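PDB 4RNA: papain-like protease from Human betacoronavirus 2c EMC/2012, which is a papain-like cysteine protease, a hydrolase that presumably cleaves the viral polyprotein, as its relatives in other coronaviruses do. Local coordinates for residues Met120-Leu124 with Val282-Leu286; Asn253-Thr259 with Ser303-Val309. All coordinates share one frame; numbering follows the deposited sequence.

Contact 1 (Met120-Leu124 with Val282-Leu286); sequences MTLDL and VHARL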
# COMPACT_ATOMS: atom_id res chain seq x y z
N MET A 120 -15.80 4.75 -10.89
CA MET A 120 -16.61 4.62 -12.14
C MET A 120 -16.26 3.42 -12.95
O MET A 120 -17.13 2.92 -13.62
CB MET A 120 -16.42 5.87 -13.01
CG MET A 120 -17.03 7.05 -12.30
SD MET A 120 -17.21 8.51 -13.36
CE MET A 120 -18.58 7.92 -14.36
N THR A 121 -15.00 2.94 -12.86
CA THR A 121 -14.60 1.73 -13.56
C THR A 121 -15.16 0.53 -12.78
O THR A 121 -15.78 -0.40 -13.40
CB THR A 121 -13.07 1.60 -13.69
OG1 THR A 121 -12.54 2.64 -14.46
CG2 THR A 121 -12.67 0.24 -14.39
N LEU A 122 -15.00 0.53 -11.44
CA LEU A 122 -15.51 -0.64 -10.64
C LEU A 122 -17.02 -0.74 -10.76
O LEU A 122 -17.60 -1.80 -10.72
CB LEU A 122 -15.18 -0.49 -9.11
CG LEU A 122 -13.70 -0.57 -8.71
CD1 LEU A 122 -13.59 -0.10 -7.24
CD2 LEU A 122 -13.24 -2.05 -8.91
N ASP A 123 -17.70 0.38 -10.87
CA ASP A 123 -19.14 0.38 -11.07
C ASP A 123 -19.66 -0.36 -12.34
O ASP A 123 -20.85 -0.68 -12.40
CB ASP A 123 -19.70 1.83 -11.06
CG ASP A 123 -19.87 2.41 -9.61
OD1 ASP A 123 -19.87 1.63 -8.64
OD2 ASP A 123 -20.00 3.68 -9.48
N LEU A 124 -18.78 -0.65 -13.32
CA LEU A 124 -19.21 -1.27 -14.55
C LEU A 124 -19.01 -2.76 -14.42
O LEU A 124 -19.39 -3.48 -15.30
CB LEU A 124 -18.40 -0.78 -15.75
CG LEU A 124 -18.74 0.72 -16.00
CD1 LEU A 124 -17.86 1.32 -17.12
CD2 LEU A 124 -20.22 0.84 -16.32
N VAL A 282 -9.43 11.18 -16.23
CA VAL A 282 -10.77 11.34 -16.73
C VAL A 282 -11.32 9.96 -17.06
O VAL A 282 -10.62 9.09 -17.64
CB VAL A 282 -10.74 12.27 -17.98
CG1 VAL A 282 -12.15 12.51 -18.55
CG2 VAL A 282 -10.08 13.59 -17.62
N HIS A 283 -12.58 9.72 -16.70
CA HIS A 283 -13.19 8.43 -16.97
C HIS A 283 -14.11 8.59 -18.17
O HIS A 283 -14.88 9.55 -18.21
CB HIS A 283 -14.01 7.94 -15.78
CG HIS A 283 -14.73 6.61 -16.03
ND1 HIS A 283 -14.09 5.48 -16.02
CD2 HIS A 283 -16.06 6.32 -16.31
CE1 HIS A 283 -14.92 4.44 -16.26
NE2 HIS A 283 -16.15 4.94 -16.44
N ALA A 284 -14.05 7.65 -19.13
CA ALA A 284 -14.84 7.79 -20.35
C ALA A 284 -15.73 6.57 -20.50
O ALA A 284 -15.33 5.40 -20.20
CB ALA A 284 -13.94 7.97 -21.60
N ARG A 285 -16.97 6.82 -20.93
CA ARG A 285 -17.87 5.68 -21.26
C ARG A 285 -18.43 5.80 -22.67
O ARG A 285 -18.56 6.92 -23.16
CB ARG A 285 -19.05 5.63 -20.30
CG ARG A 285 -18.60 5.72 -18.85
CD ARG A 285 -19.50 4.86 -18.08
NE ARG A 285 -19.03 4.66 -16.72
CZ ARG A 285 -19.88 4.38 -15.74
NH1 ARG A 285 -21.18 4.36 -16.03
NH2 ARG A 285 -19.46 4.18 -14.50
N LEU A 286 -18.73 4.66 -23.29
CA LEU A 286 -19.30 4.65 -24.62
C LEU A 286 -20.78 4.36 -24.56
O LEU A 286 -21.20 3.22 -24.25
CB LEU A 286 -18.67 3.56 -25.47
CG LEU A 286 -17.15 3.60 -25.79
CD1 LEU A 286 -16.95 3.16 -27.23
CD2 LEU A 286 -16.41 4.90 -25.53
O HOH W 1 -20.39 5.39 -11.88
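Met120 lays its CB over one face of the His283 imidazole: CB is 3.4 Å from the ring centroid and only 15° off the ring normal, which makes this a CH-pi contact. The thioether then bends at chi3 (73°), bringing CE back to 3.6 Å from His283 CD2 and over one face of the Arg285 guanidinium, offset toward its rim. Leu124 packs over the centre of the opposite guanidinium face, its CD2 3.6 Å from Arg285 CZ, so the flat cation has an apolar group on each face. Two bonds fix its rotation. Arg285 NE gives a nearly straight bond (170°) to His283 NE2 at 2.9 Å, lying in both the ring and guanidinium planes, while Arg285 NH2 reaches Met120 O at 2.8 Å by a more bent one. The first bond requires His283 NE2 to be an acceptor, and His283 ND1, the other ring nitrogen, is hydrogen-bonded to Asn269 OD1. A water joins Asp123 OD2 to Arg285 NH2, the latter link weak; Asp123 itself is held by Arg104 and His142. Four of the six touching residues are buried. Helix 115-122 is thus packed at its C-terminal end against strand 280-287, consistent with the packing of the central helix on the sheet in the papain-like fold.

Contact 2 (Asn253-Thr259 with Ser303-Val309); sequences NEKLVTT and SDWKCKV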
# COMPACT_ATOMS: atom_id res chain seq x y z
N ASN A 253 -1.09 6.29 -23.04
CA ASN A 253 -0.72 5.94 -24.43
C ASN A 253 -1.59 6.78 -25.38
O ASN A 253 -2.81 6.60 -25.41
CB ASN A 253 -0.92 4.42 -24.62
CG ASN A 253 -0.56 3.94 -26.01
OD1 ASN A 253 -0.04 4.68 -26.79
ND2 ASN A 253 -0.86 2.67 -26.33
N GLU A 254 -1.01 7.73 -26.11
CA GLU A 254 -1.82 8.61 -26.96
C GLU A 254 -2.47 7.78 -28.09
O GLU A 254 -1.81 7.00 -28.74
CB GLU A 254 -0.96 9.74 -27.49
CG GLU A 254 -1.78 10.82 -28.14
CD GLU A 254 -0.95 11.57 -29.14
OE1 GLU A 254 -0.56 12.70 -28.82
OE2 GLU A 254 -0.65 10.99 -30.23
N LYS A 255 -3.79 7.89 -28.25
CA LYS A 255 -4.49 7.08 -29.22
C LYS A 255 -5.59 7.96 -29.80
O LYS A 255 -6.01 8.92 -29.16
CB LYS A 255 -5.12 5.87 -28.54
CG LYS A 255 -4.26 4.63 -28.65
CD LYS A 255 -4.68 3.61 -27.61
CE LYS A 255 -4.06 2.26 -27.87
NZ LYS A 255 -4.78 1.45 -28.89
N LEU A 256 -6.05 7.61 -31.01
CA LEU A 256 -7.26 8.22 -31.55
C LEU A 256 -8.41 7.27 -31.25
O LEU A 256 -8.51 6.13 -31.80
CB LEU A 256 -7.17 8.55 -33.07
CG LEU A 256 -8.19 9.55 -33.69
CD1 LEU A 256 -9.54 8.93 -34.07
CD2 LEU A 256 -8.39 10.81 -32.82
N VAL A 257 -9.27 7.69 -30.33
CA VAL A 257 -10.40 6.84 -29.97
C VAL A 257 -11.58 7.33 -30.77
O VAL A 257 -11.81 8.55 -30.83
CB VAL A 257 -10.69 6.86 -28.44
CG1 VAL A 257 -11.92 5.99 -28.17
CG2 VAL A 257 -9.46 6.40 -27.62
N THR A 258 -12.27 6.42 -31.45
CA THR A 258 -13.51 6.77 -32.24
C THR A 258 -14.65 5.77 -32.02
O THR A 258 -14.45 4.52 -31.97
CB THR A 258 -13.24 6.85 -33.83
OG1 THR A 258 -14.45 7.17 -34.55
CG2 THR A 258 -12.75 5.53 -34.38
N THR A 259 -15.87 6.30 -32.00
CA THR A 259 -17.04 5.43 -32.00
C THR A 259 -17.57 5.04 -33.42
O THR A 259 -18.49 4.19 -33.56
CB THR A 259 -18.21 6.10 -31.22
OG1 THR A 259 -18.51 7.37 -31.79
CG2 THR A 259 -17.88 6.27 -29.74
N SER A 303 -17.53 12.10 -30.66
CA SER A 303 -17.40 10.77 -31.33
C SER A 303 -15.93 10.36 -31.59
O SER A 303 -15.66 9.18 -31.86
CB SER A 303 -18.18 10.75 -32.62
OG SER A 303 -17.71 11.84 -33.41
N ASP A 304 -15.00 11.31 -31.48
CA ASP A 304 -13.56 11.09 -31.73
C ASP A 304 -12.74 11.87 -30.74
O ASP A 304 -12.98 13.07 -30.52
CB ASP A 304 -13.14 11.54 -33.15
CG ASP A 304 -13.91 10.81 -34.23
OD1 ASP A 304 -15.02 11.27 -34.56
OD2 ASP A 304 -13.49 9.72 -34.69
N TRP A 305 -11.72 11.19 -30.21
CA TRP A 305 -10.90 11.74 -29.15
C TRP A 305 -9.51 11.22 -29.19
O TRP A 305 -9.28 9.99 -29.09
CB TRP A 305 -11.52 11.44 -27.79
CG TRP A 305 -10.94 12.22 -26.64
CD1 TRP A 305 -10.25 13.43 -26.68
CD2 TRP A 305 -11.07 11.90 -25.22
NE1 TRP A 305 -9.92 13.83 -25.41
CE2 TRP A 305 -10.41 12.97 -24.49
CE3 TRP A 305 -11.69 10.87 -24.49
CZ2 TRP A 305 -10.34 12.98 -23.07
CZ3 TRP A 305 -11.63 10.89 -23.07
CH2 TRP A 305 -10.96 11.91 -22.39
N LYS A 306 -8.57 12.16 -29.35
CA LYS A 306 -7.16 11.88 -29.23
C LYS A 306 -6.77 12.14 -27.79
O LYS A 306 -6.85 13.25 -27.29
CB LYS A 306 -6.30 12.74 -30.19
CG LYS A 306 -4.82 12.30 -30.19
CD LYS A 306 -4.02 12.81 -31.38
CE LYS A 306 -3.62 14.27 -31.23
NZ LYS A 306 -2.67 14.68 -32.30
N CYS A 307 -6.33 11.09 -27.13
CA CYS A 307 -6.11 11.15 -25.67
C CYS A 307 -5.19 9.97 -25.25
O CYS A 307 -5.03 8.98 -25.98
CB CYS A 307 -7.46 11.03 -24.96
SG CYS A 307 -8.27 9.45 -25.40
N LYS A 308 -4.63 10.09 -24.05
CA LYS A 308 -3.70 9.11 -23.46
C LYS A 308 -4.43 8.15 -22.55
O LYS A 308 -4.72 8.43 -21.38
CB LYS A 308 -2.62 9.85 -22.68
CG LYS A 308 -1.86 10.86 -23.55
CD LYS A 308 -1.11 11.80 -22.63
CE LYS A 308 0.08 12.43 -23.33
NZ LYS A 308 0.81 13.22 -22.29
N VAL A 309 -4.69 7.01 -23.15
CA VAL A 309 -5.46 5.96 -22.54
C VAL A 309 -4.60 5.23 -21.53
O VAL A 309 -3.39 4.95 -21.80
CB VAL A 309 -5.95 5.05 -23.64
CG1 VAL A 309 -6.56 3.76 -23.12
CG2 VAL A 309 -6.93 5.76 -24.56
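Thr258 and Asp304 stand side by side on one face of an antiparallel strand pair and point the same way. With OG1 anti to the backbone N (chi1 179°), Thr258 OG1 donates to Asp304 OD2 at 2.7 Å, meeting the carboxylate from above its plane; Thr258 OG1 is also bonded to Ser260 OG. Ser303 OG donates to the other oxygen, Asp304 OD1, also from above the plane; the two hydroxyls together steady the carboxylate. Further along this face, Leu256 CD2 lies 3.9 Å from Lys306 CB. Glu254 and Lys306 then cross at a slant, with Glu254 CG 4.0 Å from Lys306 CG; their charged ends, Glu254 OE1 and Lys306 NZ, remain 4.5 Å apart, beyond a salt bridge, so aliphatic packing makes the closer contact.

The other face is more apolar. Val257 CG2, anti to its carbonyl carbon, sits 4.0 Å from both Cys307 SG and Val309 CG2. Cys307 CB rests over the centre of one Trp305 ring face.

Between the faces, three pairs exchange two backbone bonds each: Asn253 with Val309, Lys255 with Cys307 and Val257 with Trp305. The shortest is Val257 N to Trp305 O at 2.6 Å; Asn253 N to Val309 O alone is weak. Beyond the last bridge, Thr259 N gives a single further bond to Ser303 O at 2.9 Å.

Strand 304-315 also pairs antiparallel with strand 267-272, where Lys308 bonds Phe271, and elsewhere with strand 245-250. Trp305 and Val257 lean over strands 267-272 and 290-294, Trp305 adding a cation-pi contact with Lys293 and touching strand 280-287. This sheet is consistent with the palm of the thumb-palm-fingers architecture of coronaviral papain-like proteases.

Contact 1 is a buried helix-on-strand junction and contact 2 a partly buried strand pair nearer the periphery, their centres about 15 Å apart; strand 280-287 of contact 1 and both strands of contact 2 belong to one mixed sheet. Their chemistry follows their place. In 120-124 with 282-286, side chains do the work, through imidazole and guanidinium groups, and one backbone carbonyl accepts across the interface. In 253-259 with 303-309, the main chain supplies nearly all the hydrogen bonds, and charged side chains such as Glu254, Asp304 and Lys306 dominate the more exposed face. They meet directly through apolar packing: Ala284 CB lies 4.0 Å from Trp305 CZ3, and Val282 and Leu286 touch Trp305 and Thr259 respectively. Strand 280-287 thus faces the helix with His283 and Arg285 and contact 2 with Val282, Ala284 and Leu286.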